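Local coordinates for protein oligoribonuclease (Colwellia psychrerythraea, PDB 6A4D) that probably degrades short RNA fragments as a 3'-to-5' exoribonuclease of the RNase H-like exonuclease family, acting as a dimer, at residues Ser9-Glu17 with Leu29-Leu40; Ser105-Arg116 with Phe130-Lys141. The protein carries 1 engineered substitution. All coordinates share one frame; numbering follows the deposited sequence.

Contact 1 (Ser9-Glu17 with Leu29-Leu40); sequences SNLIWLDLE and LEIAIIITDSEL. With 9RC (5'-O-[(S)-hydroxy(4-nitrophenoxy)phosphoryl]thymidine), chain D.
With OG1 set between its backbone N and carbonyl carbon (chi1 65°), Thr36 meets the indole of Trp13, whose CG lies beside its own backbone N. Trp13 NE1 donates to Thr36 OG1 over 3.0 Å, a bent bond (141° at hydrogen) with the oxygen tilted from the ring plane. Thr36 OG1 in turn donates to Asp37 O, which fixes the hydroxyl's direction. Leu40 CD2 comes obliquely to the benzo ring, 4.0 Å from Trp13 CZ2. Strands 11-17 and 29-36 run antiparallel at 159° as a beta hairpin, Trp13 and Ile34 forming a hydrogen-bonded pair in which Trp13 N reaches Ile34 O at 2.8 Å. Leu16 CD2 presses 3.5 Å from Ile31 CG1, tighter than usual. At the other end Leu29 N and Glu30 N both donate to Glu17 O from one face of its plane, a classic beta bulge. Glu17, bent at chi2, lies alongside Glu30 and accepts at OE1 from the sugar hydroxyl OAK of the bound nucleotide (2.9 Å). Arg77 forms a salt bridge with Glu30. Helix 163-180 packs on Trp13 and Asp15, helix 85-99 on Ile12, Ile33 and Ile35, while strands 42-50 and 107-109 flank the pair in the sheet.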
loop_
_atom_site.group_PDB
_atom_site.type_symbol
_atom_site.label_atom_id
_atom_site.label_comp_id
_atom_site.label_asym_id
_atom_site.label_seq_id
_atom_site.Cartn_x
_atom_site.Cartn_y
_atom_site.Cartn_z
ATOM N N SER A 9 6.827 16.476 -10.146
ATOM C CA SER A 9 6.367 15.247 -10.632
ATOM C C SER A 9 7.432 14.173 -10.402
ATOM O O SER A 9 7.209 13.019 -10.685
ATOM C CB SER A 9 5.884 15.437 -12.075
ATOM O OG SER A 9 6.937 15.372 -13.002
ATOM N N ASN A 10 8.540 14.521 -9.757
ATOM C CA ASN A 10 9.533 13.516 -9.398
ATOM C C ASN A 10 8.991 12.397 -8.429
ATOM O O ASN A 10 8.178 12.618 -7.579
ATOM C CB ASN A 10 10.762 14.177 -8.838
ATOM C CG ASN A 10 11.471 15.068 -9.853
ATOM O OD1 ASN A 10 11.315 14.916 -11.095
ATOM N ND2 ASN A 10 12.268 15.994 -9.340
ATOM N N LEU A 11 9.479 11.198 -8.620
ATOM C CA LEU A 11 9.106 10.087 -7.804
ATOM C C LEU A 11 10.233 9.671 -6.851
ATOM O O LEU A 11 11.377 9.516 -7.272
ATOM C CB LEU A 11 8.694 8.946 -8.724
ATOM C CG LEU A 11 7.496 9.269 -9.582
ATOM C CD1 LEU A 11 7.427 8.187 -10.657
ATOM C CD2 LEU A 11 6.233 9.360 -8.716
ATOM N N ILE A 12 9.867 9.399 -5.596
ATOM C CA ILE A 12 10.778 8.782 -4.562
ATOM C C ILE A 12 10.581 7.273 -4.432
ATOM O O ILE A 12 9.491 6.780 -3.990
ATOM C CB ILE A 12 10.538 9.409 -3.188
ATOM C CG1 ILE A 12 10.666 10.946 -3.274
ATOM C CG2 ILE A 12 11.557 8.843 -2.202
ATOM C CD1 ILE A 12 10.527 11.684 -1.940
ATOM N N TRP A 13 11.609 6.536 -4.845
ATOM C CA TRP A 13 11.642 5.106 -4.777
ATOM C C TRP A 13 12.471 4.653 -3.583
ATOM O O TRP A 13 13.543 5.162 -3.358
ATOM C CB TRP A 13 12.284 4.522 -6.011
ATOM C CG TRP A 13 11.507 4.835 -7.206
ATOM C CD1 TRP A 13 11.450 6.012 -7.866
ATOM C CD2 TRP A 13 10.662 3.958 -7.873
ATOM N NE1 TRP A 13 10.614 5.918 -8.929
ATOM C CE2 TRP A 13 10.126 4.655 -8.976
ATOM C CE3 TRP A 13 10.328 2.610 -7.693
ATOM C CZ2 TRP A 13 9.218 4.093 -9.836
ATOM C CZ3 TRP A 13 9.428 2.037 -8.603
ATOM C CH2 TRP A 13 8.886 2.784 -9.641
ATOM N N LEU A 14 11.993 3.679 -2.828
ATOM C CA LEU A 14 12.838 3.123 -1.804
ATOM C C LEU A 14 12.672 1.665 -1.552
ATOM O O LEU A 14 11.695 1.017 -1.951
ATOM C CB LEU A 14 12.691 3.919 -0.536
ATOM C CG LEU A 14 11.337 4.112 0.083
ATOM C CD1 LEU A 14 11.025 2.918 0.931
ATOM C CD2 LEU A 14 11.358 5.348 0.977
ATOM N N ASP A 15 13.658 1.119 -0.874
ATOM C CA ASP A 15 13.559 -0.248 -0.439
ATOM C C ASP A 15 14.236 -0.346 0.900
ATOM O O ASP A 15 15.185 0.374 1.154
ATOM C CB ASP A 15 14.181 -1.185 -1.467
ATOM C CG ASP A 15 14.132 -2.667 -1.039
ATOM O OD1 ASP A 15 13.007 -3.163 -0.774
ATOM O OD2 ASP A 15 15.224 -3.302 -0.963
ATOM N N LEU A 16 13.707 -1.240 1.744
ATOM C CA LEU A 16 14.182 -1.463 3.101
ATOM C C LEU A 16 14.441 -2.942 3.309
ATOM O O LEU A 16 13.776 -3.790 2.727
ATOM C CB LEU A 16 13.103 -1.076 4.117
ATOM C CG LEU A 16 12.722 0.380 4.360
ATOM C CD1 LEU A 16 11.922 0.547 5.648
ATOM C CD2 LEU A 16 13.902 1.304 4.420
ATOM N N GLU A 17 15.397 -3.256 4.176
ATOM C CA GLU A 17 15.503 -4.600 4.731
ATOM C C GLU A 17 15.185 -4.452 6.207
ATOM O O GLU A 17 15.479 -3.402 6.811
ATOM C CB GLU A 17 16.882 -5.200 4.484
ATOM C CG GLU A 17 17.328 -5.313 3.018
ATOM C CD GLU A 17 16.239 -5.848 2.100
ATOM O OE1 GLU A 17 15.631 -6.883 2.444
ATOM O OE2 GLU A 17 15.942 -5.203 1.061
ATOM N N LEU A 29 16.961 -2.777 9.057
ATOM C CA LEU A 29 18.403 -3.048 8.847
ATOM C C LEU A 29 19.091 -2.219 7.773
ATOM O O LEU A 29 20.291 -1.950 7.874
ATOM C CB LEU A 29 18.613 -4.537 8.574
ATOM C CG LEU A 29 18.206 -5.409 9.757
ATOM C CD1 LEU A 29 18.421 -6.858 9.399
ATOM C CD2 LEU A 29 18.998 -5.023 11.007
ATOM N N GLU A 30 18.340 -1.791 6.763
ATOM C CA GLU A 30 18.928 -1.089 5.622
ATOM C C GLU A 30 17.896 -0.205 4.977
ATOM O O GLU A 30 16.717 -0.554 4.967
ATOM C CB GLU A 30 19.405 -2.094 4.570
ATOM C CG GLU A 30 20.465 -1.571 3.612
ATOM C CD GLU A 30 20.725 -2.518 2.434
ATOM O OE1 GLU A 30 19.921 -3.428 2.148
ATOM O OE2 GLU A 30 21.749 -2.332 1.759
ATOM N N ILE A 31 18.358 0.912 4.427
ATOM C CA ILE A 31 17.543 1.776 3.610
ATOM C C ILE A 31 18.333 2.256 2.361
ATOM O O ILE A 31 19.513 2.582 2.423
ATOM C CB ILE A 31 16.964 2.950 4.467
ATOM C CG1 ILE A 31 16.082 3.866 3.614
ATOM C CG2 ILE A 31 18.043 3.791 5.157
ATOM C CD1 ILE A 31 15.197 4.755 4.456
ATOM N N ALA A 32 17.676 2.224 1.217
ATOM C CA ALA A 32 18.210 2.804 -0.045
ATOM C C ALA A 32 17.102 3.634 -0.706
ATOM O O ALA A 32 15.920 3.281 -0.580
ATOM C CB ALA A 32 18.693 1.701 -0.977
ATOM N N ILE A 33 17.473 4.745 -1.340
ATOM C CA ILE A 33 16.500 5.644 -1.985
ATOM C C ILE A 33 16.998 5.990 -3.401
ATOM O O ILE A 33 18.172 6.300 -3.594
ATOM C CB ILE A 33 16.282 6.977 -1.210
ATOM C CG1 ILE A 33 15.905 6.759 0.260
ATOM C CG2 ILE A 33 15.245 7.896 -1.903
ATOM C CD1 ILE A 33 16.241 7.973 1.110
ATOM N N ILE A 34 16.105 5.957 -4.385
ATOM C CA ILE A 34 16.398 6.482 -5.728
ATOM C C ILE A 34 15.303 7.466 -6.097
ATOM O O ILE A 34 14.132 7.256 -5.829
ATOM C CB ILE A 34 16.525 5.332 -6.734
ATOM C CG1 ILE A 34 17.812 4.587 -6.422
ATOM C CG2 ILE A 34 16.484 5.844 -8.177
ATOM C CD1 ILE A 34 18.211 3.500 -7.382
ATOM N N ILE A 35 15.707 8.565 -6.695
ATOM C CA ILE A 35 14.805 9.544 -7.248
ATOM C C ILE A 35 14.782 9.377 -8.761
ATOM O O ILE A 35 15.840 9.287 -9.366
ATOM C CB ILE A 35 15.325 10.948 -6.946
ATOM C CG1 ILE A 35 15.565 11.107 -5.428
ATOM C CG2 ILE A 35 14.359 11.998 -7.471
ATOM C CD1 ILE A 35 14.299 11.356 -4.632
ATOM N N THR A 36 13.595 9.334 -9.359
ATOM C CA THR A 36 13.427 9.303 -10.838
ATOM C C THR A 36 12.561 10.450 -11.198
ATOM O O THR A 36 11.895 10.998 -10.340
ATOM C CB THR A 36 12.687 8.084 -11.378
ATOM O OG1 THR A 36 11.347 8.101 -10.911
ATOM C CG2 THR A 36 13.300 6.816 -10.986
ATOM N N ASP A 37 12.542 10.832 -12.472
ATOM C CA ASP A 37 11.519 11.788 -12.917
ATOM C C ASP A 37 10.218 11.014 -13.153
ATOM O O ASP A 37 10.153 9.761 -13.026
ATOM C CB ASP A 37 11.949 12.547 -14.201
ATOM C CG ASP A 37 12.217 11.626 -15.403
ATOM O OD1 ASP A 37 11.735 10.443 -15.410
ATOM O OD2 ASP A 37 12.919 12.087 -16.349
ATOM N N SER A 38 9.193 11.731 -13.563
ATOM C CA SER A 38 7.901 11.086 -13.792
ATOM C C SER A 38 7.936 10.091 -14.960
ATOM O O SER A 38 7.037 9.261 -15.077
ATOM C CB SER A 38 6.820 12.125 -13.998
ATOM O OG SER A 38 7.056 12.773 -15.212
ATOM N N GLU A 39 8.964 10.177 -15.816
ATOM C CA GLU A 39 9.108 9.280 -16.960
ATOM C C GLU A 39 10.101 8.167 -16.662
ATOM O O GLU A 39 10.521 7.473 -17.550
ATOM C CB GLU A 39 9.465 10.095 -18.248
ATOM C CG GLU A 39 8.400 11.130 -18.679
ATOM C CD GLU A 39 8.497 11.591 -20.159
ATOM O OE1 GLU A 39 9.542 11.388 -20.815
ATOM O OE2 GLU A 39 7.527 12.159 -20.719
ATOM N N LEU A 40 10.436 7.988 -15.388
ATOM C CA LEU A 40 11.257 6.894 -14.826
ATOM C C LEU A 40 12.749 6.945 -15.102
ATOM O O LEU A 40 13.459 5.968 -14.901
ATOM C CB LEU A 40 10.694 5.523 -15.194
ATOM C CG LEU A 40 9.220 5.291 -14.905
ATOM C CD1 LEU A 40 8.898 3.838 -15.270
ATOM C CD2 LEU A 40 8.857 5.625 -13.470
HETATM O OAJ 9RC D . 11.358 -12.055 7.116
HETATM C CAE 9RC D . 11.103 -12.149 5.916
HETATM N NAI 9RC D . 10.805 -13.409 5.387
HETATM C CAL 9RC D . 10.511 -13.575 4.047
HETATM O OAS 9RC D . 10.292 -14.706 3.631
HETATM C CAT 9RC D . 10.493 -12.478 3.199
HETATM C CAU 9RC D . 10.199 -12.641 1.833
HETATM C CAF 9RC D . 10.769 -11.236 3.747
HETATM N NAB 9RC D . 11.074 -11.065 5.118
HETATM C CAA 9RC D . 11.377 -9.709 5.707
HETATM O OAC 9RC D . 10.929 -8.680 4.819
HETATM C CAD 9RC D . 12.858 -9.460 5.895
HETATM C CAH 9RC D . 13.213 -8.701 4.652
HETATM O OAK 9RC D . 14.315 -7.832 4.827
HETATM C CAG 9RC D . 12.033 -7.852 4.461
HETATM C CAR 9RC D . 11.971 -7.319 2.982
HETATM O OAQ 9RC D . 11.758 -8.360 1.967
HETATM P PAP 9RC D . 12.766 -8.536 0.655
HETATM O OAO 9RC D . 12.667 -7.383 -0.296
HETATM O OAN 9RC D . 14.200 -8.652 1.344
HETATM O OAM 9RC D . 12.590 -9.969 -0.047
HETATM C CAV 9RC D . 12.000 -10.281 -1.241
HETATM C CAW 9RC D . 11.547 -11.601 -1.331
HETATM C CAY 9RC D . 10.938 -12.065 -2.488
HETATM C CBA 9RC D . 10.772 -11.196 -3.570
HETATM N NBB 9RC D . 10.188 -11.679 -4.664
HETATM O OBD 9RC D . 8.749 -11.395 -4.915
HETATM O OBC 9RC D . 11.020 -12.551 -5.564
HETATM C CAZ 9RC D . 11.228 -9.864 -3.505
HETATM C CAX 9RC D . 11.846 -9.402 -2.340
HETATM O O HOH W 1 8.120 15.538 -15.271
HETATM O O HOH W 2 9.403 14.423 -13.056
#

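Contact 2 (Ser105-Arg116 with Phe130-Lys141); sequences SPMCGNSIGQDR and FHYRNLDVSTIK. With 9RC (5'-O-[(S)-hydroxy(4-nitrophenoxy)phosphoryl]thymidine), chain F; 9RC (5'-O-[(S)-hydroxy(4-nitrophenoxy)phosphoryl]thymidine), chain C.
The guanidinium of Arg116 turns its edge to the 130-141 segment: NH1 and NH2 both donate end-on to His131 O, NH2 at 3.0 Å, and NH1 also donates to Asn134 OD1 at 2.8 Å and 164°. The Asn134 amide is rotated 45° from the guanidinium plane, while Tyr132 O and Met107 CE lie over opposite faces. Were Arg116 an alanine, His131 O and Asn134 OD1 would probably lose these donors, and Glu127 its salt-bridge mate. Met107 CE also sits 4.0 Å from the Phe130 ring centroid, 6° off the normal, a CH-pi contact with SD farther above the same ring. Asp136 turns its carboxylate so that Ser111 N and Ser138 N meet OD1 from opposite faces; Ser111 N comes to 2.8 Å from Asp136 OD1, and the Ser138 bond caps helix 137-147. Asn110 ND2 donates to Ser138 OG (3.0 Å) in the amide plane, OD1 bonding Ser170 and ND2 also Glu173. Ser138 OG and Ser111 OG donate to phosphate OAO of 9RC (chain C), at 2.5 and 3.0 Å respectively. Parallel strands 107-109 and 134-136, each leading into a helix, form the alpha/beta edge of the RNase H-like fold, with a nucleotide pocket at their C-terminal ends.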
loop_
_atom_site.group_PDB
_atom_site.type_symbol
_atom_site.label_atom_id
_atom_site.label_comp_id
_atom_site.label_asym_id
_atom_site.label_seq_id
_atom_site.Cartn_x
_atom_site.Cartn_y
_atom_site.Cartn_z
ATOM N N SER A 105 5.375 13.374 -3.891
ATOM C CA SER A 105 5.670 12.044 -4.342
ATOM C C SER A 105 4.970 10.997 -3.457
ATOM O O SER A 105 5.125 11.034 -2.233
ATOM C CB SER A 105 7.167 11.814 -4.308
ATOM O OG SER A 105 7.482 10.562 -4.893
ATOM N N PRO A 106 4.213 10.082 -4.071
ATOM C CA PRO A 106 3.952 8.864 -3.321
ATOM C C PRO A 106 5.266 8.116 -3.038
ATOM O O PRO A 106 6.280 8.448 -3.568
ATOM C CB PRO A 106 3.065 8.042 -4.246
ATOM C CG PRO A 106 3.506 8.455 -5.640
ATOM C CD PRO A 106 3.878 9.933 -5.505
ATOM N N MET A 107 5.210 7.190 -2.101
ATOM C CA MET A 107 6.246 6.227 -1.866
ATOM C C MET A 107 6.139 5.120 -2.891
ATOM O O MET A 107 5.095 4.524 -2.995
ATOM C CB MET A 107 6.065 5.707 -0.449
ATOM C CG MET A 107 7.319 5.136 0.112
ATOM S SD MET A 107 7.104 4.456 1.764
ATOM C CE MET A 107 7.004 5.956 2.758
ATOM N N CYS A 108 7.230 4.813 -3.593
ATOM C CA CYS A 108 7.270 3.961 -4.788
ATOM C C CYS A 108 8.094 2.720 -4.643
ATOM O O CYS A 108 9.117 2.709 -3.990
ATOM C CB CYS A 108 7.805 4.701 -6.043
ATOM S SG CYS A 108 6.995 6.265 -6.406
ATOM N N GLY A 109 7.553 1.628 -5.163
ATOM C CA GLY A 109 8.206 0.293 -5.125
ATOM C C GLY A 109 7.286 -0.870 -5.130
ATOM O O GLY A 109 6.088 -0.754 -5.299
ATOM N N ASN A 110 7.837 -2.054 -4.937
ATOM C CA ASN A 110 7.010 -3.256 -4.966
ATOM C C ASN A 110 6.521 -3.484 -3.533
ATOM O O ASN A 110 7.322 -3.473 -2.644
ATOM C CB ASN A 110 7.837 -4.471 -5.411
ATOM C CG ASN A 110 8.027 -4.547 -6.921
ATOM O OD1 ASN A 110 9.051 -4.127 -7.456
ATOM N ND2 ASN A 110 7.068 -5.156 -7.602
ATOM N N SER A 111 5.235 -3.748 -3.330
ATOM C CA SER A 111 4.656 -3.965 -1.986
ATOM C C SER A 111 5.202 -2.926 -1.006
ATOM O O SER A 111 5.582 -3.211 0.162
ATOM C CB SER A 111 4.864 -5.415 -1.510
ATOM O OG SER A 111 3.941 -6.258 -2.156
ATOM N N ILE A 112 5.169 -1.692 -1.494
ATOM C CA ILE A 112 5.768 -0.565 -0.795
ATOM C C ILE A 112 5.040 -0.198 0.536
ATOM O O ILE A 112 5.663 0.376 1.440
ATOM C CB ILE A 112 5.882 0.641 -1.755
ATOM C CG1 ILE A 112 6.796 1.742 -1.237
ATOM C CG2 ILE A 112 4.498 1.247 -1.999
ATOM C CD1 ILE A 112 8.234 1.362 -1.028
ATOM N N GLY A 113 3.752 -0.513 0.621
ATOM C CA GLY A 113 2.911 -0.370 1.829
ATOM C C GLY A 113 3.595 -1.063 3.003
ATOM O O GLY A 113 3.614 -0.541 4.158
ATOM N N GLN A 114 4.195 -2.218 2.731
ATOM C CA GLN A 114 4.830 -2.943 3.794
ATOM C C GLN A 114 5.971 -2.147 4.350
ATOM O O GLN A 114 6.118 -2.045 5.579
ATOM C CB GLN A 114 5.314 -4.308 3.342
ATOM C CG GLN A 114 6.117 -5.096 4.375
ATOM C CD GLN A 114 5.326 -5.538 5.624
ATOM O OE1 GLN A 114 4.102 -5.441 5.707
ATOM N NE2 GLN A 114 6.031 -6.063 6.559
ATOM N N ASP A 115 6.799 -1.585 3.472
ATOM C CA ASP A 115 7.926 -0.738 3.940
ATOM C C ASP A 115 7.401 0.499 4.694
ATOM O O ASP A 115 8.032 0.947 5.620
ATOM C CB ASP A 115 8.798 -0.214 2.797
ATOM C CG ASP A 115 9.376 -1.319 1.886
ATOM O OD1 ASP A 115 8.583 -2.049 1.239
ATOM O OD2 ASP A 115 10.624 -1.369 1.747
ATOM N N ARG A 116 6.265 1.049 4.269
ATOM C CA ARG A 116 5.765 2.291 4.834
ATOM C C ARG A 116 5.320 2.088 6.278
ATOM O O ARG A 116 5.358 3.019 7.070
ATOM C CB ARG A 116 4.632 2.817 3.953
ATOM C CG ARG A 116 3.879 4.039 4.428
ATOM C CD ARG A 116 3.172 4.674 3.227
ATOM N NE ARG A 116 3.113 6.088 3.460
ATOM C CZ ARG A 116 3.081 7.048 2.566
ATOM N NH1 ARG A 116 3.025 6.817 1.267
ATOM N NH2 ARG A 116 3.013 8.277 3.023
ATOM N N PHE A 130 6.489 12.522 2.143
ATOM C CA PHE A 130 5.797 11.862 1.094
ATOM C C PHE A 130 4.362 12.297 1.093
ATOM O O PHE A 130 3.771 12.572 2.142
ATOM C CB PHE A 130 5.866 10.318 1.268
ATOM C CG PHE A 130 7.245 9.763 1.173
ATOM C CD1 PHE A 130 8.119 9.844 2.256
ATOM C CD2 PHE A 130 7.675 9.149 0.022
ATOM C CE1 PHE A 130 9.405 9.350 2.181
ATOM C CE2 PHE A 130 8.944 8.616 -0.065
ATOM C CZ PHE A 130 9.821 8.701 1.017
ATOM N N HIS A 131 3.787 12.315 -0.088
ATOM C CA HIS A 131 2.337 12.212 -0.223
ATOM C C HIS A 131 1.811 10.970 0.481
ATOM O O HIS A 131 2.531 9.956 0.606
ATOM C CB HIS A 131 2.012 12.048 -1.709
ATOM C CG HIS A 131 0.603 12.362 -2.072
ATOM N ND1 HIS A 131 -0.452 11.550 -1.753
ATOM C CD2 HIS A 131 0.089 13.365 -2.818
ATOM C CE1 HIS A 131 -1.571 12.074 -2.223
ATOM N NE2 HIS A 131 -1.265 13.163 -2.893
ATOM N N TYR A 132 0.545 10.986 0.872
ATOM C CA TYR A 132 -0.017 9.855 1.581
ATOM C C TYR A 132 -0.206 8.567 0.715
ATOM O O TYR A 132 -0.291 7.487 1.281
ATOM C CB TYR A 132 -1.335 10.199 2.346
ATOM C CG TYR A 132 -2.508 10.459 1.464
ATOM C CD1 TYR A 132 -3.331 9.427 1.017
ATOM C CD2 TYR A 132 -2.792 11.740 1.050
ATOM C CE1 TYR A 132 -4.399 9.683 0.182
ATOM C CE2 TYR A 132 -3.852 12.010 0.231
ATOM C CZ TYR A 132 -4.643 10.980 -0.205
ATOM O OH TYR A 132 -5.681 11.286 -1.042
ATOM N N ARG A 133 -0.273 8.687 -0.607
ATOM C CA ARG A 133 -0.427 7.540 -1.507
ATOM C C ARG A 133 0.855 6.685 -1.721
ATOM O O ARG A 133 2.003 7.123 -1.484
ATOM C CB ARG A 133 -0.885 8.062 -2.878
ATOM C CG ARG A 133 -2.293 8.554 -2.797
ATOM C CD ARG A 133 -2.835 8.923 -4.124
ATOM N NE ARG A 133 -4.181 9.441 -3.987
ATOM C CZ ARG A 133 -4.684 10.454 -4.713
ATOM N NH1 ARG A 133 -3.925 11.066 -5.617
ATOM N NH2 ARG A 133 -5.942 10.869 -4.531
ATOM N N ASN A 134 0.651 5.456 -2.161
ATOM C CA ASN A 134 1.746 4.611 -2.560
ATOM C C ASN A 134 1.648 4.425 -4.060
ATOM O O ASN A 134 0.574 4.440 -4.632
ATOM C CB ASN A 134 1.657 3.285 -1.838
ATOM C CG ASN A 134 1.740 3.450 -0.343
ATOM O OD1 ASN A 134 2.494 4.288 0.131
ATOM N ND2 ASN A 134 0.986 2.631 0.418
ATOM N N LEU A 135 2.799 4.252 -4.670
ATOM C CA LEU A 135 2.890 3.800 -6.026
ATOM C C LEU A 135 3.512 2.384 -5.978
ATOM O O LEU A 135 4.696 2.192 -5.844
ATOM C CB LEU A 135 3.662 4.790 -6.833
ATOM C CG LEU A 135 3.581 4.572 -8.334
ATOM C CD1 LEU A 135 4.269 5.712 -9.044
ATOM C CD2 LEU A 135 4.225 3.259 -8.774
ATOM N N ASP A 136 2.638 1.414 -6.041
ATOM C CA ASP A 136 2.965 0.044 -5.759
ATOM C C ASP A 136 2.995 -0.736 -7.077
ATOM O O ASP A 136 1.975 -1.012 -7.621
ATOM C CB ASP A 136 1.920 -0.531 -4.765
ATOM C CG ASP A 136 2.262 -1.947 -4.293
ATOM O OD1 ASP A 136 3.206 -2.555 -4.838
ATOM O OD2 ASP A 136 1.531 -2.483 -3.409
ATOM N N VAL A 137 4.185 -1.140 -7.512
ATOM C CA VAL A 137 4.422 -1.751 -8.769
ATOM C C VAL A 137 3.772 -3.186 -8.785
ATOM O O VAL A 137 3.328 -3.687 -9.851
ATOM C CB VAL A 137 5.942 -1.779 -9.032
ATOM C CG1 VAL A 137 6.298 -2.677 -10.225
ATOM C CG2 VAL A 137 6.457 -0.352 -9.231
ATOM N N SER A 138 3.651 -3.777 -7.596
ATOM C CA SER A 138 3.020 -5.077 -7.443
ATOM C C SER A 138 1.524 -5.023 -7.627
ATOM O O SER A 138 0.956 -6.030 -7.944
ATOM C CB SER A 138 3.320 -5.686 -6.076
ATOM O OG SER A 138 4.693 -5.770 -5.909
ATOM N N THR A 139 0.903 -3.871 -7.477
ATOM C CA THR A 139 -0.483 -3.702 -7.924
ATOM C C THR A 139 -0.565 -3.964 -9.392
ATOM O O THR A 139 -1.480 -4.633 -9.854
ATOM C CB THR A 139 -0.983 -2.269 -7.637
ATOM O OG1 THR A 139 -1.290 -2.177 -6.240
ATOM C CG2 THR A 139 -2.183 -1.827 -8.518
ATOM N N ILE A 140 0.410 -3.464 -10.134
ATOM C CA ILE A 140 0.366 -3.549 -11.609
ATOM C C ILE A 140 0.718 -4.968 -11.959
ATOM O O ILE A 140 0.135 -5.516 -12.848
ATOM C CB ILE A 140 1.333 -2.567 -12.320
ATOM C CG1 ILE A 140 0.983 -1.140 -11.878
ATOM C CG2 ILE A 140 1.152 -2.631 -13.864
ATOM C CD1 ILE A 140 2.189 -0.285 -11.926
ATOM N N LYS A 141 1.633 -5.551 -11.198
ATOM C CA LYS A 141 1.862 -6.994 -11.334
ATOM C C LYS A 141 0.631 -7.879 -11.161
ATOM O O LYS A 141 0.391 -8.792 -11.961
ATOM C CB LYS A 141 2.957 -7.444 -10.391
ATOM C CG LYS A 141 3.583 -8.756 -10.831
ATOM C CD LYS A 141 4.073 -9.535 -9.624
ATOM C CE LYS A 141 5.086 -8.754 -8.795
ATOM N NZ LYS A 141 6.358 -8.554 -9.523
HETATM O OAJ 9RC F . -4.173 7.903 4.693
HETATM C CAE 9RC F . -4.554 9.050 4.414
HETATM N NAI 9RC F . -3.789 10.161 4.800
HETATM C CAL 9RC F . -4.208 11.450 4.451
HETATM O OAS 9RC F . -3.490 12.384 4.815
HETATM C CAT 9RC F . -5.397 11.651 3.706
HETATM C CAU 9RC F . -5.811 12.960 3.352
HETATM C CAF 9RC F . -6.160 10.534 3.341
HETATM N NAB 9RC F . -5.712 9.228 3.736
HETATM C CAA 9RC F . -6.439 7.989 3.332
HETATM O OAC 9RC F . -6.520 8.234 1.935
HETATM C CAD 9RC F . -7.851 7.844 3.878
HETATM C CAH 9RC F . -8.715 7.814 2.622
HETATM O OAK 9RC F . -9.697 6.737 2.575
HETATM C CAG 9RC F . -7.680 7.573 1.521
HETATM C CAR 9RC F . -8.117 8.262 0.246
HETATM O OAQ 9RC F . -7.543 7.504 -0.787
HETATM P PAP 9RC F . -7.181 8.214 -2.180
HETATM O OAO 9RC F . -5.932 7.521 -2.932
HETATM O OAN 9RC F . -6.770 9.617 -1.985
HETATM O OAM 9RC F . -8.382 8.496 -2.928
HETATM C CAV 9RC F . -9.485 7.895 -3.329
HETATM C CAW 9RC F . -10.399 7.214 -2.516
HETATM C CAY 9RC F . -11.524 6.683 -3.171
HETATM C CBA 9RC F . -11.707 6.903 -4.566
HETATM N NBB 9RC F . -12.730 6.400 -5.236
HETATM O OBD 9RC F . -13.974 5.638 -4.325
HETATM O OBC 9RC F . -12.521 6.447 -7.079
HETATM C CAZ 9RC F . -10.779 7.627 -5.334
HETATM C CAX 9RC F . -9.686 8.133 -4.696
HETATM O OAJ 9RC C . 5.106 -8.371 3.219
HETATM C CAE 9RC C . 5.259 -9.551 2.897
HETATM N NAI 9RC C . 4.495 -10.526 3.519
HETATM C CAL 9RC C . 4.645 -11.874 3.165
HETATM O OAS 9RC C . 3.943 -12.704 3.752
HETATM C CAT 9RC C . 5.558 -12.238 2.164
HETATM C CAU 9RC C . 5.727 -13.576 1.768
HETATM C CAF 9RC C . 6.315 -11.244 1.570
HETATM N NAB 9RC C . 6.145 -9.896 1.954
HETATM C CAA 9RC C . 6.937 -8.816 1.361
HETATM O OAC 9RC C . 6.552 -8.561 0.036
HETATM C CAD 9RC C . 8.381 -9.238 1.258
HETATM C CAH 9RC C . 8.904 -8.197 0.352
HETATM O OAK 9RC C . 9.351 -7.137 1.156
HETATM C CAG 9RC C . 7.673 -7.796 -0.445
HETATM C CAR 9RC C . 7.878 -8.233 -1.857
HETATM O OAQ 9RC C . 6.641 -8.008 -2.515
HETATM P PAP 9RC C . 6.504 -8.411 -4.035
HETATM O OAO 9RC C . 5.091 -7.786 -4.467
HETATM O OAN 9RC C . 6.339 -9.882 -4.056
HETATM O OAM 9RC C . 7.835 -7.800 -4.584
HETATM C CAV 9RC C . 8.577 -7.694 -5.755
HETATM C CAW 9RC C . 9.807 -6.941 -5.732
HETATM C CAY 9RC C . 10.589 -6.751 -6.928
HETATM C CBA 9RC C . 10.168 -7.334 -8.164
HETATM N NBB 9RC C . 10.799 -7.240 -9.395
HETATM O OBD 9RC C . 10.992 -8.524 -10.381
HETATM O OBC 9RC C . 11.153 -5.993 -9.860
HETATM C CAZ 9RC C . 8.975 -8.063 -8.126
HETATM C CAX 9RC C . 8.172 -8.255 -6.977
HETATM O O HOH W 3 1.483 -5.021 -2.701
HETATM O O HOH W 4 1.614 -2.064 -1.013
#

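How the contacts relate
From the N terminus, contact 1 closes first: strand 11-18 returns through a short connection as strand 28-36, making a beta hairpin. After strand 42-50 and several helices, contact 2 closes a second, largely helical loop, in which helices 112-122 and 124-127 carry the chain from strand 107-109 to strand 134-136. The two loops follow in series and neither nest nor cross. The contact centres are about 10 Å apart, and strand 11-18 joins them by pairing in parallel with strand 107-109: Ile12 O and Cys108 N are 3.0 Å apart, and Ser105 OG lies 2.7 Å from Ile12 N. One mixed sheet, ordered 42-50, 28-36, 11-18, 107-109, 134-136, holds both contacts, and each touches the second subunit.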